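Local coordinates for uncharacterized protein (Parabacteroides merdae, PDB 4R7F) that is of unknown function but has three immunoglobulin-like beta-sandwich domains and begins with a region related to the type 9 secretion system plug protein, at residues 159-165 and 216-220. Residues are numbered along the deposited sequence; the frame is centred on the assembly and turned at random.
Sequences SHQQVSF and LIFPA
Two central strands of a four-stranded antiparallel sheet in an immunoglobulin-like sandwich meet here, 160-168 pairing with the end of 207-219. Gln161 and Phe218 form the hydrogen-bonded pair: Gln161 N gives a nearly straight bond to Phe218 O (3.0 Å, 175°), and Phe218 N returns one to Gln161 O at 2.8 Å. Val163 N to Leu216 O continues the pairing at one end, and at the other Ala220 N, already beyond the strand, bonds to Ser159 O. Gln162 and Ile217 share a face as a non-hydrogen-bonded pair. With CG anti to the backbone N (chi1 173°) and an extended chain, the Gln162 side chain crosses that of Ile217 at a slant, its amide carbon CD 3.5 Å from Ile217 CG1, while OE1 accepts a bond from Asp153 N. Shortened to an alanine, the residue would probably leave Ile217 CG1 and CD1 without this cover and Asp153 N without its acceptor. CB of His160 meets the other branch, Ile217 CG2, at 3.8 Å. On the face of Gln161 and Phe218, the Phe218 ring reaches Val163, CE1 4.1 Å from CG2, and the Gln161 amide, bonded to Tyr374 and Thr370, has NE2 3.9 Å from Ala220 CB. Backbone bonds thus fix the register, while the glutamine amides combine apolar contact with outside polar links.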
ATOM      1  N   SER A 159       9.138 -18.838  -8.010  1.00 35.64           N
ATOM      2  CA  SER A 159       9.548 -17.728  -8.840  1.00 37.15           C
ATOM      3  C   SER A 159       8.427 -16.968  -9.537  1.00 31.93           C
ATOM      4  O   SER A 159       8.702 -16.159 -10.402  1.00 27.39           O
ATOM      5  CB  SER A 159      10.511 -18.271  -9.890  1.00 33.68           C
ATOM      6  OG  SER A 159       9.899 -19.382 -10.484  1.00 38.18           O
ATOM      7  N   HIS A 160       7.169 -17.184  -9.177  1.00 34.32           N
ATOM      8  CA  HIS A 160       6.100 -16.503  -9.907  1.00 31.41           C
ATOM      9  C   HIS A 160       5.103 -15.831  -8.994  1.00 31.84           C
ATOM     10  O   HIS A 160       5.073 -16.074  -7.782  1.00 30.37           O
ATOM     11  CB  HIS A 160       5.348 -17.487 -10.792  1.00 34.81           C
ATOM     12  CG  HIS A 160       6.173 -18.068 -11.884  1.00 31.70           C
ATOM     13  ND1 HIS A 160       6.969 -19.176 -11.708  1.00 34.58           N
ATOM     14  CD2 HIS A 160       6.314 -17.701 -13.178  1.00 31.66           C
ATOM     15  CE1 HIS A 160       7.567 -19.464 -12.850  1.00 39.23           C
ATOM     16  NE2 HIS A 160       7.169 -18.593 -13.764  1.00 33.61           N
ATOM     17  N   GLN A 161       4.311 -14.965  -9.615  1.00 26.37           N
ATOM     18  CA  GLN A 161       3.180 -14.321  -9.003  1.00 25.23           C
ATOM     19  C   GLN A 161       1.980 -14.521  -9.913  1.00 25.38           C
ATOM     20  O   GLN A 161       2.098 -14.444 -11.124  1.00 32.04           O
ATOM     21  CB  GLN A 161       3.463 -12.831  -8.775  1.00 24.70           C
ATOM     22  CG  GLN A 161       4.125 -12.616  -7.435  1.00 25.40           C
ATOM     23  CD  GLN A 161       4.771 -11.269  -7.241  1.00 23.28           C
ATOM     24  OE1 GLN A 161       4.479 -10.265  -7.920  1.00 29.30           O
ATOM     25  NE2 GLN A 161       5.653 -11.234  -6.285  1.00 26.43           N
ATOM     26  N   GLN A 162       0.809 -14.749  -9.339  1.00 27.40           N
ATOM     27  CA  GLN A 162      -0.389 -14.886 -10.136  1.00 26.43           C
ATOM     28  C   GLN A 162      -1.432 -13.879  -9.700  1.00 26.60           C
ATOM     29  O   GLN A 162      -1.720 -13.736  -8.516  1.00 27.20           O
ATOM     30  CB  GLN A 162      -0.925 -16.301  -9.990  1.00 29.72           C
ATOM     31  CG  GLN A 162      -2.284 -16.562 -10.630  1.00 33.48           C
ATOM     32  CD  GLN A 162      -2.498 -18.059 -10.953  1.00 34.22           C
ATOM     33  OE1 GLN A 162      -1.811 -18.928 -10.426  1.00 33.99           O
ATOM     34  NE2 GLN A 162      -3.417 -18.342 -11.865  1.00 39.44           N
ATOM     35  N   VAL A 163      -2.006 -13.206 -10.686  1.00 24.66           N
ATOM     36  CA  VAL A 163      -3.104 -12.259 -10.491  1.00 25.51           C
ATOM     37  C   VAL A 163      -4.451 -12.919 -10.718  1.00 25.77           C
ATOM     38  O   VAL A 163      -4.644 -13.672 -11.671  1.00 26.97           O
ATOM     39  CB  VAL A 163      -3.021 -11.141 -11.528  1.00 25.07           C
ATOM     40  CG1 VAL A 163      -4.154 -10.157 -11.335  1.00 28.46           C
ATOM     41  CG2 VAL A 163      -1.668 -10.444 -11.430  1.00 24.10           C
ATOM     42  N   SER A 164      -5.387 -12.593  -9.848  1.00 30.37           N
ATOM     43  CA  SER A 164      -6.708 -13.209  -9.836  1.00 36.80           C
ATOM     44  C   SER A 164      -7.624 -12.015  -9.705  1.00 29.45           C
ATOM     45  O   SER A 164      -7.342 -11.114  -8.906  1.00 28.85           O
ATOM     46  CB  SER A 164      -6.879 -14.141  -8.619  1.00 37.85           C
ATOM     47  OG  SER A 164      -5.916 -15.202  -8.534  1.00 60.79           O
ATOM     48  N   PHE A 165      -8.688 -11.960 -10.500  1.00 27.36           N
ATOM     49  CA  PHE A 165      -9.655 -10.874 -10.321  1.00 27.49           C
ATOM     50  C   PHE A 165     -11.065 -11.185 -10.765  1.00 24.53           C
ATOM     51  O   PHE A 165     -11.272 -12.076 -11.564  1.00 27.38           O
ATOM     52  CB  PHE A 165      -9.160  -9.559 -10.948  1.00 26.58           C
ATOM     53  CG  PHE A 165      -9.210  -9.524 -12.453  1.00 25.69           C
ATOM     54  CD1 PHE A 165      -8.149 -10.003 -13.210  1.00 27.93           C
ATOM     55  CD2 PHE A 165     -10.295  -8.984 -13.105  1.00 27.26           C
ATOM     56  CE1 PHE A 165      -8.190  -9.945 -14.601  1.00 31.07           C
ATOM     57  CE2 PHE A 165     -10.359  -8.959 -14.491  1.00 29.45           C
ATOM     58  CZ  PHE A 165      -9.296  -9.423 -15.233  1.00 31.87           C
ATOM     59  N   LEU A 216      -2.251 -15.282 -16.530  1.00 29.10           N
ATOM     60  CA  LEU A 216      -2.151 -14.271 -15.506  1.00 29.35           C
ATOM     61  C   LEU A 216      -1.071 -14.588 -14.495  1.00 27.34           C
ATOM     62  O   LEU A 216      -1.016 -13.972 -13.427  1.00 31.49           O
ATOM     63  CB  LEU A 216      -3.495 -14.027 -14.837  1.00 31.46           C
ATOM     64  CG  LEU A 216      -4.440 -13.193 -15.680  1.00 34.50           C
ATOM     65  CD1 LEU A 216      -5.776 -13.080 -14.997  1.00 35.31           C
ATOM     66  CD2 LEU A 216      -3.872 -11.818 -15.963  1.00 42.22           C
ATOM     67  N   ILE A 217      -0.181 -15.502 -14.868  1.00 28.29           N
ATOM     68  CA  ILE A 217       0.967 -15.848 -14.068  1.00 28.40           C
ATOM     69  C   ILE A 217       2.196 -15.160 -14.655  1.00 27.41           C
ATOM     70  O   ILE A 217       2.568 -15.377 -15.794  1.00 29.05           O
ATOM     71  CB  ILE A 217       1.195 -17.363 -14.018  1.00 30.34           C
ATOM     72  CG1 ILE A 217      -0.025 -18.050 -13.412  1.00 30.03           C
ATOM     73  CG2 ILE A 217       2.405 -17.662 -13.153  1.00 34.60           C
ATOM     74  CD1 ILE A 217       0.104 -19.558 -13.292  1.00 32.61           C
ATOM     75  N   PHE A 218       2.819 -14.320 -13.853  1.00 25.28           N
ATOM     76  CA  PHE A 218       3.922 -13.479 -14.276  1.00 25.65           C
ATOM     77  C   PHE A 218       5.160 -13.940 -13.574  1.00 29.34           C
ATOM     78  O   PHE A 218       5.068 -14.404 -12.441  1.00 25.05           O
ATOM     79  CB  PHE A 218       3.674 -12.075 -13.798  1.00 23.54           C
ATOM     80  CG  PHE A 218       2.648 -11.353 -14.572  1.00 21.17           C
ATOM     81  CD1 PHE A 218       1.310 -11.458 -14.236  1.00 23.08           C
ATOM     82  CD2 PHE A 218       3.019 -10.500 -15.584  1.00 27.17           C
ATOM     83  CE1 PHE A 218       0.339 -10.759 -14.935  1.00 27.70           C
ATOM     84  CE2 PHE A 218       2.060  -9.814 -16.317  1.00 29.86           C
ATOM     85  CZ  PHE A 218       0.711  -9.948 -15.987  1.00 29.81           C
ATOM     86  N   PRO A 219       6.331 -13.759 -14.190  1.00 33.23           N
ATOM     87  CA  PRO A 219       7.529 -13.982 -13.341  1.00 34.11           C
ATOM     88  C   PRO A 219       7.633 -12.903 -12.271  1.00 32.61           C
ATOM     89  O   PRO A 219       7.273 -11.742 -12.514  1.00 25.72           O
ATOM     90  CB  PRO A 219       8.688 -13.895 -14.329  1.00 34.56           C
ATOM     91  CG  PRO A 219       8.121 -13.157 -15.506  1.00 37.65           C
ATOM     92  CD  PRO A 219       6.679 -13.527 -15.594  1.00 29.14           C
ATOM     93  N   ALA A 220       8.097 -13.289 -11.089  1.00 30.18           N
ATOM     94  CA  ALA A 220       7.997 -12.426  -9.930  1.00 25.76           C
ATOM     95  C   ALA A 220       9.017 -11.317  -9.907  1.00 27.11           C
ATOM     96  O   ALA A 220       8.799 -10.268  -9.269  1.00 24.69           O
ATOM     97  CB  ALA A 220       8.052 -13.237  -8.648  1.00 29.45           C
TER